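Local coordinates for siroheme decarboxylase (Hydrogenobacter thermophilus, PDB 4CH7), which catalyses the decarboxylation of siroheme to 12,18-didecarboxysiroheme with loss of two CO2, in heme d1 biosynthesis, at residues A[12-18]-A[217-222]; A[67-73]-A[129-135]; A[234-240]-A[302-308]. The contacts are given in a common frame with arbitrary orientation. Residues are numbered along the deposited sequence.

Interaction 1: A[12-18]-A[217-222]; sequences IQKDIPL and LRRISA
A very short hydrogen bond of 2.4 Å joins NH2 of Arg219 to the backbone O of Gln13, which lies at the edge of the guanidinium, near its plane. Residues 12-18 have no regular secondary structure: Ile12 and Gln13 have psi near zero as the chain leaves helix 4-11, and from Lys14 to Pro17 it is extended. It runs antiparallel to strand 217-222, with CA pairs Gln13-Ala222 at 5.0 Å and Asp15-Arg219 at 5.1 Å. Three further bonds fix the loop. Ala222 N donates to Ile12 O (2.7 Å), Ile16 N donates to Ile220 O (2.8 Å), and Ile220 N, instead of finding a backbone carbonyl, donates to OD1 of Asp15 (2.8 Å), whose chi1 is t. The other carboxylate oxygen of Asp15 makes a salt bridge with Lys212. Arg219 reaches Gln13 from chi1 p with chi3 m. Ser221 OG lies 2.8 Å from Lys14 O and 3.3 Å from Gln13 O, weak contacts competing for one proton. Apolar contacts complete the seam: Ile12 CG1 to Ala222 CB at 4.0 Å, and Leu18 CD2 to Ile220 CD1 at 3.7 Å. Leu18 also packs on helix 201-213, and Ile220 and Leu18 both meet Phe190. On its other edge strand 217-222 pairs with strand 53-57, where Arg218 and Arg219 both face Ile56 in a classic beta bulge. The loop of the first helix-turn-helix domain thus docks on the strand following the helices of the second, joining the two such domains of this Ahb/Nir-family chain.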
loop_
_atom_site.group_PDB
_atom_site.type_symbol
_atom_site.label_atom_id
_atom_site.label_comp_id
_atom_site.label_asym_id
_atom_site.label_seq_id
_atom_site.Cartn_x
_atom_site.Cartn_y
_atom_site.Cartn_z
ATOM N N ILE A 12 -3.110 -8.645 18.724
ATOM C CA ILE A 12 -3.241 -7.288 18.193
ATOM C C ILE A 12 -2.955 -7.233 16.694
ATOM O O ILE A 12 -3.043 -6.171 16.068
ATOM C CB ILE A 12 -2.318 -6.302 18.918
ATOM C CG1 ILE A 12 -0.850 -6.712 18.755
ATOM C CG2 ILE A 12 -2.699 -6.216 20.378
ATOM C CD1 ILE A 12 0.134 -5.769 19.432
ATOM N N GLN A 13 -2.607 -8.385 16.130
ATOM C CA GLN A 13 -2.423 -8.509 14.692
ATOM C C GLN A 13 -3.707 -9.031 14.064
ATOM O O GLN A 13 -3.894 -8.954 12.849
ATOM C CB GLN A 13 -1.254 -9.439 14.377
ATOM C CG GLN A 13 0.090 -8.925 14.870
ATOM C CD GLN A 13 1.211 -9.924 14.670
ATOM O OE1 GLN A 13 1.554 -10.275 13.542
ATOM N NE2 GLN A 13 1.789 -10.389 15.768
ATOM N N LYS A 14 -4.589 -9.564 14.905
ATOM C CA LYS A 14 -5.927 -9.942 14.472
ATOM C C LYS A 14 -6.781 -8.685 14.410
ATOM O O LYS A 14 -6.446 -7.675 15.033
ATOM C CB LYS A 14 -6.545 -10.949 15.443
ATOM C CG LYS A 14 -5.713 -12.206 15.647
ATOM C CD LYS A 14 -6.473 -13.262 16.434
ATOM C CE LYS A 14 -7.665 -13.791 15.656
ATOM N NZ LYS A 14 -8.273 -14.988 16.308
ATOM N N ASP A 15 -7.871 -8.735 13.650
ATOM C CA ASP A 15 -8.778 -7.597 13.557
ATOM C C ASP A 15 -9.318 -7.237 14.938
ATOM O O ASP A 15 -9.834 -8.094 15.656
ATOM C CB ASP A 15 -9.928 -7.904 12.598
ATOM C CG ASP A 15 -10.841 -6.711 12.380
ATOM O OD1 ASP A 15 -10.406 -5.566 12.629
ATOM O OD2 ASP A 15 -11.994 -6.919 11.949
ATOM N N ILE A 16 -9.173 -5.970 15.308
ATOM C CA ILE A 16 -9.608 -5.490 16.611
ATOM C C ILE A 16 -11.075 -5.079 16.557
ATOM O O ILE A 16 -11.458 -4.257 15.725
ATOM C CB ILE A 16 -8.720 -4.327 17.081
ATOM C CG1 ILE A 16 -7.280 -4.813 17.232
ATOM C CG2 ILE A 16 -9.216 -3.745 18.394
ATOM C CD1 ILE A 16 -6.353 -3.781 17.793
ATOM N N PRO A 17 -11.901 -5.660 17.449
ATOM C CA PRO A 17 -13.362 -5.511 17.387
ATOM C C PRO A 17 -13.847 -4.068 17.446
ATOM O O PRO A 17 -13.306 -3.255 18.198
ATOM C CB PRO A 17 -13.850 -6.281 18.623
ATOM C CG PRO A 17 -12.661 -6.363 19.536
ATOM C CD PRO A 17 -11.480 -6.461 18.614
ATOM N N LEU A 18 -14.867 -3.763 16.649
ATOM C CA LEU A 18 -15.482 -2.445 16.660
ATOM C C LEU A 18 -16.471 -2.338 17.812
ATOM O O LEU A 18 -17.682 -2.444 17.623
ATOM C CB LEU A 18 -16.174 -2.169 15.325
ATOM C CG LEU A 18 -15.243 -2.134 14.113
ATOM C CD1 LEU A 18 -16.034 -2.107 12.822
ATOM C CD2 LEU A 18 -14.331 -0.931 14.197
ATOM N N LEU A 217 -13.561 -0.736 4.996
ATOM C CA LEU A 217 -12.684 -0.964 6.134
ATOM C C LEU A 217 -12.321 -2.442 6.185
ATOM O O LEU A 217 -13.187 -3.290 6.397
ATOM C CB LEU A 217 -13.363 -0.546 7.442
ATOM C CG LEU A 217 -12.548 -0.726 8.727
ATOM C CD1 LEU A 217 -11.258 0.060 8.640
ATOM C CD2 LEU A 217 -13.346 -0.306 9.951
ATOM N N ARG A 218 -11.043 -2.750 5.979
ATOM C CA ARG A 218 -10.584 -4.133 6.030
ATOM C C ARG A 218 -10.549 -4.645 7.459
ATOM O O ARG A 218 -11.158 -5.670 7.780
ATOM C CB ARG A 218 -9.194 -4.273 5.414
ATOM C CG ARG A 218 -9.163 -4.295 3.893
ATOM C CD ARG A 218 -7.756 -4.585 3.400
ATOM N NE ARG A 218 -7.673 -4.636 1.945
ATOM C CZ ARG A 218 -6.855 -3.884 1.216
ATOM N NH1 ARG A 218 -6.041 -3.020 1.805
ATOM N NH2 ARG A 218 -6.845 -4.001 -0.105
ATOM N N ARG A 219 -9.833 -3.913 8.309
ATOM C CA ARG A 219 -9.613 -4.316 9.689
ATOM C C ARG A 219 -8.893 -3.212 10.445
ATOM O O ARG A 219 -8.394 -2.258 9.847
ATOM C CB ARG A 219 -8.764 -5.587 9.728
ATOM C CG ARG A 219 -7.401 -5.413 9.089
ATOM C CD ARG A 219 -6.910 -6.699 8.449
ATOM N NE ARG A 219 -6.661 -7.746 9.432
ATOM C CZ ARG A 219 -5.516 -7.886 10.093
ATOM N NH1 ARG A 219 -4.517 -7.041 9.877
ATOM N NH2 ARG A 219 -5.368 -8.867 10.970
ATOM N N ILE A 220 -8.848 -3.349 11.765
ATOM C CA ILE A 220 -8.014 -2.498 12.598
ATOM C C ILE A 220 -6.996 -3.396 13.286
ATOM O O ILE A 220 -7.371 -4.277 14.059
ATOM C CB ILE A 220 -8.845 -1.756 13.654
ATOM C CG1 ILE A 220 -9.870 -0.848 12.975
ATOM C CG2 ILE A 220 -7.946 -0.947 14.582
ATOM C CD1 ILE A 220 -10.755 -0.093 13.936
ATOM N N SER A 221 -5.714 -3.191 12.999
ATOM C CA SER A 221 -4.686 -4.070 13.541
ATOM C C SER A 221 -3.328 -3.403 13.676
ATOM O O SER A 221 -3.078 -2.344 13.101
ATOM C CB SER A 221 -4.536 -5.320 12.670
ATOM O OG SER A 221 -5.664 -6.165 12.783
ATOM N N ALA A 222 -2.460 -4.040 14.452
ATOM C CA ALA A 222 -1.048 -3.695 14.476
ATOM C C ALA A 222 -0.362 -4.555 13.424
ATOM O O ALA A 222 -0.775 -5.692 13.190
ATOM C CB ALA A 222 -0.461 -3.967 15.845
#

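Interaction 2: A[67-73]-A[129-135]; sequences ALIAFKV and VKDYLVL
Val129 starts the second segment as a loop residue pointing at the first: its CG2 lies 4.0 Å from Phe71 CD2 and 4.1 Å from Val73 CG2. Beyond Lys130 the chain comes into antiparallel register, with strands 67-71 and 132-135 at 170° and their axes 4.6 Å apart at closest. Asp131 O accepts from Lys72 N (3.0 Å), and its OD2 makes a long salt bridge of 3.7 Å with Lys72 NZ. Tyr132, chi1 p, is paired with Phe71, chi1 m, in a non-hydrogen-bonded pair, with Tyr132 CB 3.5 Å from Phe71 CD1. Leu133 and Ala70 form a hydrogen-bonded pair: Leu133 N to Ala70 O 2.8 Å, Ala70 N to Leu133 O 3.1 Å, and CB to CB 3.8 Å. Val134 opposes Ile69, its CG2 3.9 Å from Ile69 CD1. Leu135 closes the ladder with Leu68, through Leu68 N to Leu135 O at 2.5 Å and Leu135 N to Leu68 O at 2.9 Å. Side chains alternate. Leu68, Ala70, Leu133 and Leu135 share one face, where Trp104 of strand 103-109 meets Leu68 and Ala70, and Phe271 meets both leucines of the second strand. Ile69, Phe71, Tyr132 and Val134 take the other, covered by helices 75-87 and 116-126 of this ferredoxin-like half.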
loop_
_atom_site.group_PDB
_atom_site.type_symbol
_atom_site.label_atom_id
_atom_site.label_comp_id
_atom_site.label_asym_id
_atom_site.label_seq_id
_atom_site.Cartn_x
_atom_site.Cartn_y
_atom_site.Cartn_z
ATOM N N ALA A 67 -2.197 3.041 -9.232
ATOM C CA ALA A 67 -1.496 2.294 -10.267
ATOM C C ALA A 67 0.006 2.323 -10.046
ATOM O O ALA A 67 0.522 3.170 -9.312
ATOM C CB ALA A 67 -1.830 2.846 -11.642
ATOM N N LEU A 68 0.702 1.395 -10.692
ATOM C CA LEU A 68 2.155 1.400 -10.684
ATOM C C LEU A 68 2.632 2.163 -11.911
ATOM O O LEU A 68 2.341 1.777 -13.044
ATOM C CB LEU A 68 2.701 -0.027 -10.696
ATOM C CG LEU A 68 4.205 -0.208 -10.497
ATOM C CD1 LEU A 68 4.650 0.467 -9.212
ATOM C CD2 LEU A 68 4.561 -1.683 -10.474
ATOM N N ILE A 69 3.352 3.256 -11.683
ATOM C CA ILE A 69 3.811 4.103 -12.777
ATOM C C ILE A 69 5.305 3.911 -13.020
ATOM O O ILE A 69 6.082 3.792 -12.073
ATOM C CB ILE A 69 3.505 5.587 -12.498
ATOM C CG1 ILE A 69 2.044 5.762 -12.074
ATOM C CG2 ILE A 69 3.812 6.441 -13.718
ATOM C CD1 ILE A 69 1.039 5.249 -13.095
ATOM N N ALA A 70 5.702 3.876 -14.290
ATOM C CA ALA A 70 7.108 3.741 -14.656
ATOM C C ALA A 70 7.503 4.856 -15.616
ATOM O O ALA A 70 6.840 5.060 -16.627
ATOM C CB ALA A 70 7.359 2.390 -15.293
ATOM N N PHE A 71 8.575 5.576 -15.295
ATOM C CA PHE A 71 9.071 6.642 -16.162
ATOM C C PHE A 71 10.377 6.239 -16.839
ATOM O O PHE A 71 11.239 5.612 -16.217
ATOM C CB PHE A 71 9.306 7.925 -15.360
ATOM C CG PHE A 71 8.063 8.740 -15.125
ATOM C CD1 PHE A 71 6.809 8.253 -15.476
ATOM C CD2 PHE A 71 8.155 10.006 -14.563
ATOM C CE1 PHE A 71 5.664 9.012 -15.260
ATOM C CE2 PHE A 71 7.018 10.772 -14.344
ATOM C CZ PHE A 71 5.770 10.274 -14.692
ATOM N N LYS A 72 10.522 6.589 -18.115
ATOM C CA LYS A 72 11.818 6.464 -18.772
ATOM C C LYS A 72 12.559 7.791 -18.679
ATOM O O LYS A 72 12.295 8.722 -19.439
ATOM C CB LYS A 72 11.685 6.019 -20.230
ATOM C CG LYS A 72 13.008 6.008 -20.987
ATOM C CD LYS A 72 13.167 4.758 -21.836
ATOM C CE LYS A 72 12.042 4.623 -22.843
ATOM N NZ LYS A 72 12.244 3.452 -23.740
ATOM N N VAL A 73 13.476 7.868 -17.722
ATOM C CA VAL A 73 14.266 9.069 -17.492
ATOM C C VAL A 73 15.728 8.702 -17.688
ATOM O O VAL A 73 16.124 7.585 -17.373
ATOM C CB VAL A 73 14.083 9.564 -16.051
ATOM C CG1 VAL A 73 14.687 10.945 -15.880
ATOM C CG2 VAL A 73 12.613 9.576 -15.673
ATOM N N VAL A 129 9.107 13.805 -19.792
ATOM C CA VAL A 129 9.288 12.368 -19.942
ATOM C C VAL A 129 8.369 11.868 -21.049
ATOM O O VAL A 129 7.148 12.012 -20.958
ATOM C CB VAL A 129 8.977 11.625 -18.631
ATOM C CG1 VAL A 129 9.105 10.124 -18.827
ATOM C CG2 VAL A 129 9.902 12.103 -17.522
ATOM N N LYS A 130 8.954 11.288 -22.094
ATOM C CA LYS A 130 8.186 10.875 -23.265
ATOM C C LYS A 130 7.514 9.517 -23.078
ATOM O O LYS A 130 6.324 9.358 -23.366
ATOM C CB LYS A 130 9.074 10.854 -24.512
ATOM C CG LYS A 130 8.292 10.773 -25.811
ATOM C CD LYS A 130 9.177 11.036 -27.016
ATOM C CE LYS A 130 10.060 9.845 -27.342
ATOM N NZ LYS A 130 10.901 10.102 -28.546
ATOM N N ASP A 131 8.275 8.543 -22.592
ATOM C CA ASP A 131 7.758 7.189 -22.440
ATOM C C ASP A 131 7.470 6.846 -20.985
ATOM O O ASP A 131 8.357 6.919 -20.131
ATOM C CB ASP A 131 8.732 6.174 -23.039
ATOM C CG ASP A 131 8.902 6.343 -24.532
ATOM O OD1 ASP A 131 7.906 6.662 -25.212
ATOM O OD2 ASP A 131 10.032 6.157 -25.028
ATOM N N TYR A 132 6.224 6.474 -20.709
ATOM C CA TYR A 132 5.852 6.028 -19.372
ATOM C C TYR A 132 4.842 4.886 -19.398
ATOM O O TYR A 132 4.183 4.641 -20.413
ATOM C CB TYR A 132 5.335 7.189 -18.514
ATOM C CG TYR A 132 4.107 7.891 -19.055
ATOM C CD1 TYR A 132 2.830 7.452 -18.732
ATOM C CD2 TYR A 132 4.228 9.010 -19.865
ATOM C CE1 TYR A 132 1.710 8.098 -19.216
ATOM C CE2 TYR A 132 3.114 9.662 -20.351
ATOM C CZ TYR A 132 1.859 9.201 -20.025
ATOM O OH TYR A 132 0.748 9.848 -20.512
ATOM N N LEU A 133 4.733 4.186 -18.273
ATOM C CA LEU A 133 3.812 3.065 -18.156
ATOM C C LEU A 133 2.794 3.324 -17.054
ATOM O O LEU A 133 3.120 3.907 -16.017
ATOM C CB LEU A 133 4.576 1.774 -17.863
ATOM C CG LEU A 133 5.612 1.344 -18.897
ATOM C CD1 LEU A 133 6.332 0.091 -18.443
ATOM C CD2 LEU A 133 4.961 1.128 -20.249
ATOM N N VAL A 134 1.557 2.901 -17.294
ATOM C CA VAL A 134 0.505 2.998 -16.294
ATOM C C VAL A 134 -0.066 1.606 -16.056
ATOM O O VAL A 134 -0.924 1.133 -16.808
ATOM C CB VAL A 134 -0.598 3.990 -16.720
ATOM C CG1 VAL A 134 -1.746 3.966 -15.730
ATOM C CG2 VAL A 134 -0.024 5.396 -16.828
ATOM N N LEU A 135 0.433 0.947 -15.012
ATOM C CA LEU A 135 0.086 -0.443 -14.740
ATOM C C LEU A 135 -0.750 -0.576 -13.471
ATOM O O LEU A 135 -0.336 -0.137 -12.397
ATOM C CB LEU A 135 1.356 -1.291 -14.611
ATOM C CG LEU A 135 2.415 -1.088 -15.694
ATOM C CD1 LEU A 135 3.637 -1.953 -15.434
ATOM C CD2 LEU A 135 1.842 -1.374 -17.066
#

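Interaction 3: A[234-240]-A[302-308]; sequences NAMSVWE and KYALLFS
Trp239 lays its six-membered ring against the ring of Tyr303 in an offset stack, centroids 4.6 Å apart and planes 16° from parallel. Tyr303 CB also sits over the indole face, 3.8 Å from the centroid of that six-membered ring, a CH-pi contact. Trp239 is m at chi1 and Tyr303 p, and NE1 of Trp239 donates to OG of Ser237 in its own strand (2.8 Å), while that hydroxyl is also bonded to Ala277 O. The two strands, 234-239 and 303-308, run antiparallel at 153°, axes 4.3 Å apart at closest. Met236 (modelled as selenomethionine) pairs with Leu306 in a hydrogen-bonded pair, Met236 N to Leu306 O and Leu306 N to Met236 O both 2.9 Å, and Val238 does the same with Ala304, Val238 N to Ala304 O and Ala304 N to Val238 O both 3.0 Å. Ser308 N to Asn234 O (2.9 Å) and Glu240 N to Lys302 O (3.0 Å) extend the ladder at its ends. Ala235 CB covers the face of the Phe307 ring, 4.0 Å from its centroid, at the close non-hydrogen-bonded pair whose CA atoms are 3.9 Å apart. On this same face Ser237 CB meets Leu305 CD2 at 3.6 Å, and helix 284-297 covers Trp239, Tyr303 and Phe307. The opposite face carries Met236, Val238, Ala304 and Leu306, with Val238 CG2 3.7 Å from both Ala304 CB and Leu306 CD1. Antiparallel pairing of the first and last strands of the domain, with helices over one face, is characteristic of the ferredoxin-like alpha/beta fold of AsnC-type domains.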
loop_
_atom_site.group_PDB
_atom_site.type_symbol
_atom_site.label_atom_id
_atom_site.label_comp_id
_atom_site.label_asym_id
_atom_site.label_seq_id
_atom_site.Cartn_x
_atom_site.Cartn_y
_atom_site.Cartn_z
ATOM N N ASN A 234 17.265 -6.077 -3.498
ATOM C CA ASN A 234 15.839 -6.223 -3.747
ATOM C C ASN A 234 15.529 -6.066 -5.228
ATOM O O ASN A 234 16.210 -5.325 -5.938
ATOM C CB ASN A 234 15.044 -5.199 -2.936
ATOM C CG ASN A 234 15.154 -5.425 -1.442
ATOM O OD1 ASN A 234 14.330 -6.116 -0.847
ATOM N ND2 ASN A 234 16.176 -4.842 -0.827
ATOM N N ALA A 235 14.503 -6.769 -5.693
ATOM C CA ALA A 235 14.103 -6.678 -7.088
ATOM C C ALA A 235 12.625 -6.956 -7.263
ATOM O O ALA A 235 12.058 -7.833 -6.604
ATOM C CB ALA A 235 14.916 -7.636 -7.944
HETATM N N MSE A 236 12.005 -6.187 -8.149
HETATM C CA MSE A 236 10.688 -6.525 -8.652
HETATM C C MSE A 236 10.902 -7.461 -9.828
HETATM O O MSE A 236 11.400 -7.044 -10.875
HETATM C CB MSE A 236 9.940 -5.266 -9.099
HETATM C CG MSE A 236 8.784 -5.520 -10.055
HETATM SE SE MSE A 236 7.911 -3.870 -10.586
HETATM C CE MSE A 236 7.358 -3.270 -8.825
ATOM N N SER A 237 10.573 -8.734 -9.645
ATOM C CA SER A 237 10.644 -9.685 -10.744
ATOM C C SER A 237 9.324 -9.640 -11.501
ATOM O O SER A 237 8.251 -9.712 -10.897
ATOM C CB SER A 237 10.918 -11.097 -10.230
ATOM O OG SER A 237 9.804 -11.607 -9.525
ATOM N N VAL A 238 9.398 -9.489 -12.817
ATOM C CA VAL A 238 8.193 -9.460 -13.638
ATOM C C VAL A 238 8.173 -10.652 -14.590
ATOM O O VAL A 238 9.195 -11.004 -15.175
ATOM C CB VAL A 238 8.047 -8.125 -14.402
ATOM C CG1 VAL A 238 7.879 -6.978 -13.420
ATOM C CG2 VAL A 238 9.245 -7.880 -15.304
ATOM N N TRP A 239 7.009 -11.280 -14.726
ATOM C CA TRP A 239 6.904 -12.524 -15.478
ATOM C C TRP A 239 5.748 -12.501 -16.468
ATOM O O TRP A 239 4.681 -11.952 -16.182
ATOM C CB TRP A 239 6.723 -13.699 -14.513
ATOM C CG TRP A 239 7.768 -13.750 -13.436
ATOM C CD1 TRP A 239 7.812 -12.998 -12.300
ATOM C CD2 TRP A 239 8.919 -14.604 -13.398
ATOM N NE1 TRP A 239 8.924 -13.327 -11.559
ATOM C CE2 TRP A 239 9.620 -14.311 -12.212
ATOM C CE3 TRP A 239 9.425 -15.589 -14.250
ATOM C CZ2 TRP A 239 10.803 -14.970 -11.860
ATOM C CZ3 TRP A 239 10.599 -16.237 -13.903
ATOM C CH2 TRP A 239 11.273 -15.926 -12.719
ATOM N N GLU A 240 5.964 -13.096 -17.637
ATOM C CA GLU A 240 4.871 -13.336 -18.567
ATOM C C GLU A 240 4.387 -14.767 -18.386
ATOM O O GLU A 240 5.104 -15.721 -18.698
ATOM C CB GLU A 240 5.308 -13.098 -20.009
ATOM C CG GLU A 240 4.194 -13.298 -21.026
ATOM C CD GLU A 240 4.629 -12.966 -22.436
ATOM O OE1 GLU A 240 5.511 -12.096 -22.599
ATOM O OE2 GLU A 240 4.094 -13.581 -23.381
ATOM N N LYS A 302 10.204 -15.838 -20.404
ATOM C CA LYS A 302 9.907 -14.416 -20.519
ATOM C C LYS A 302 9.787 -13.772 -19.147
ATOM O O LYS A 302 8.746 -13.874 -18.491
ATOM C CB LYS A 302 8.621 -14.200 -21.310
ATOM C CG LYS A 302 8.614 -14.902 -22.649
ATOM C CD LYS A 302 7.510 -14.364 -23.526
ATOM C CE LYS A 302 7.412 -15.142 -24.818
ATOM N NZ LYS A 302 8.673 -15.084 -25.607
ATOM N N TYR A 303 10.858 -13.109 -18.720
ATOM C CA TYR A 303 10.868 -12.411 -17.441
ATOM C C TYR A 303 11.986 -11.382 -17.378
ATOM O O TYR A 303 12.856 -11.342 -18.250
ATOM C CB TYR A 303 10.996 -13.398 -16.279
ATOM C CG TYR A 303 12.393 -13.929 -16.044
ATOM C CD1 TYR A 303 12.877 -15.010 -16.767
ATOM C CD2 TYR A 303 13.218 -13.361 -15.081
ATOM C CE1 TYR A 303 14.149 -15.501 -16.545
ATOM C CE2 TYR A 303 14.489 -13.845 -14.855
ATOM C CZ TYR A 303 14.949 -14.914 -15.588
ATOM O OH TYR A 303 16.217 -15.398 -15.363
ATOM N N ALA A 304 11.954 -10.553 -16.340
ATOM C CA ALA A 304 12.973 -9.532 -16.140
ATOM C C ALA A 304 13.134 -9.232 -14.658
ATOM O O ALA A 304 12.162 -9.271 -13.898
ATOM C CB ALA A 304 12.614 -8.267 -16.897
ATOM N N LEU A 305 14.362 -8.937 -14.249
ATOM C CA LEU A 305 14.635 -8.578 -12.863
ATOM C C LEU A 305 14.908 -7.084 -12.746
ATOM O O LEU A 305 15.954 -6.596 -13.183
ATOM C CB LEU A 305 15.813 -9.387 -12.315
ATOM C CG LEU A 305 15.592 -10.897 -12.216
ATOM C CD1 LEU A 305 16.805 -11.599 -11.621
ATOM C CD2 LEU A 305 14.349 -11.198 -11.403
ATOM N N LEU A 306 13.958 -6.361 -12.164
ATOM C CA LEU A 306 14.095 -4.922 -11.991
ATOM C C LEU A 306 14.579 -4.617 -10.577
ATOM O O LEU A 306 13.777 -4.408 -9.665
ATOM C CB LEU A 306 12.771 -4.204 -12.283
ATOM C CG LEU A 306 12.319 -4.105 -13.746
ATOM C CD1 LEU A 306 11.795 -5.431 -14.276
ATOM C CD2 LEU A 306 11.272 -3.019 -13.912
ATOM N N PHE A 307 15.897 -4.596 -10.405
ATOM C CA PHE A 307 16.499 -4.385 -9.094
ATOM C C PHE A 307 16.305 -2.962 -8.587
ATOM O O PHE A 307 16.475 -1.999 -9.333
ATOM C CB PHE A 307 17.993 -4.716 -9.133
ATOM C CG PHE A 307 18.287 -6.175 -9.342
ATOM C CD1 PHE A 307 18.401 -7.033 -8.258
ATOM C CD2 PHE A 307 18.460 -6.688 -10.622
ATOM C CE1 PHE A 307 18.673 -8.380 -8.442
ATOM C CE2 PHE A 307 18.733 -8.035 -10.815
ATOM C CZ PHE A 307 18.840 -8.881 -9.722
ATOM N N SER A 308 15.948 -2.841 -7.312
ATOM C CA SER A 308 15.851 -1.541 -6.660
ATOM C C SER A 308 17.249 -1.050 -6.291
ATOM O O SER A 308 17.896 -1.613 -5.410
ATOM C CB SER A 308 14.970 -1.637 -5.412
ATOM O OG SER A 308 15.206 -0.555 -4.529
#

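In the fold
Along the chain, interaction 1 opens first and spans all of interaction 2, and interaction 3 follows once interaction 1 has closed. Interactions 2 and 3 are the equivalent pairings of the first and last strands in the two AsnC-like domains. Their centres are 16 Å apart and they touch, Leu68 CD2 lying 3.6 Å from Met236 CE; their strands belong to one closed eight-stranded antiparallel barrel, where 65-71 and 233-239 are not adjacent. Leu68 and Met236 are also near the inferred active-site residue His93, their side chains about 7 and 8 Å from its own. Interaction 1 lies across the chain's centre, 35 and 33 Å away between centres, and joins the two helix-turn-helix domains.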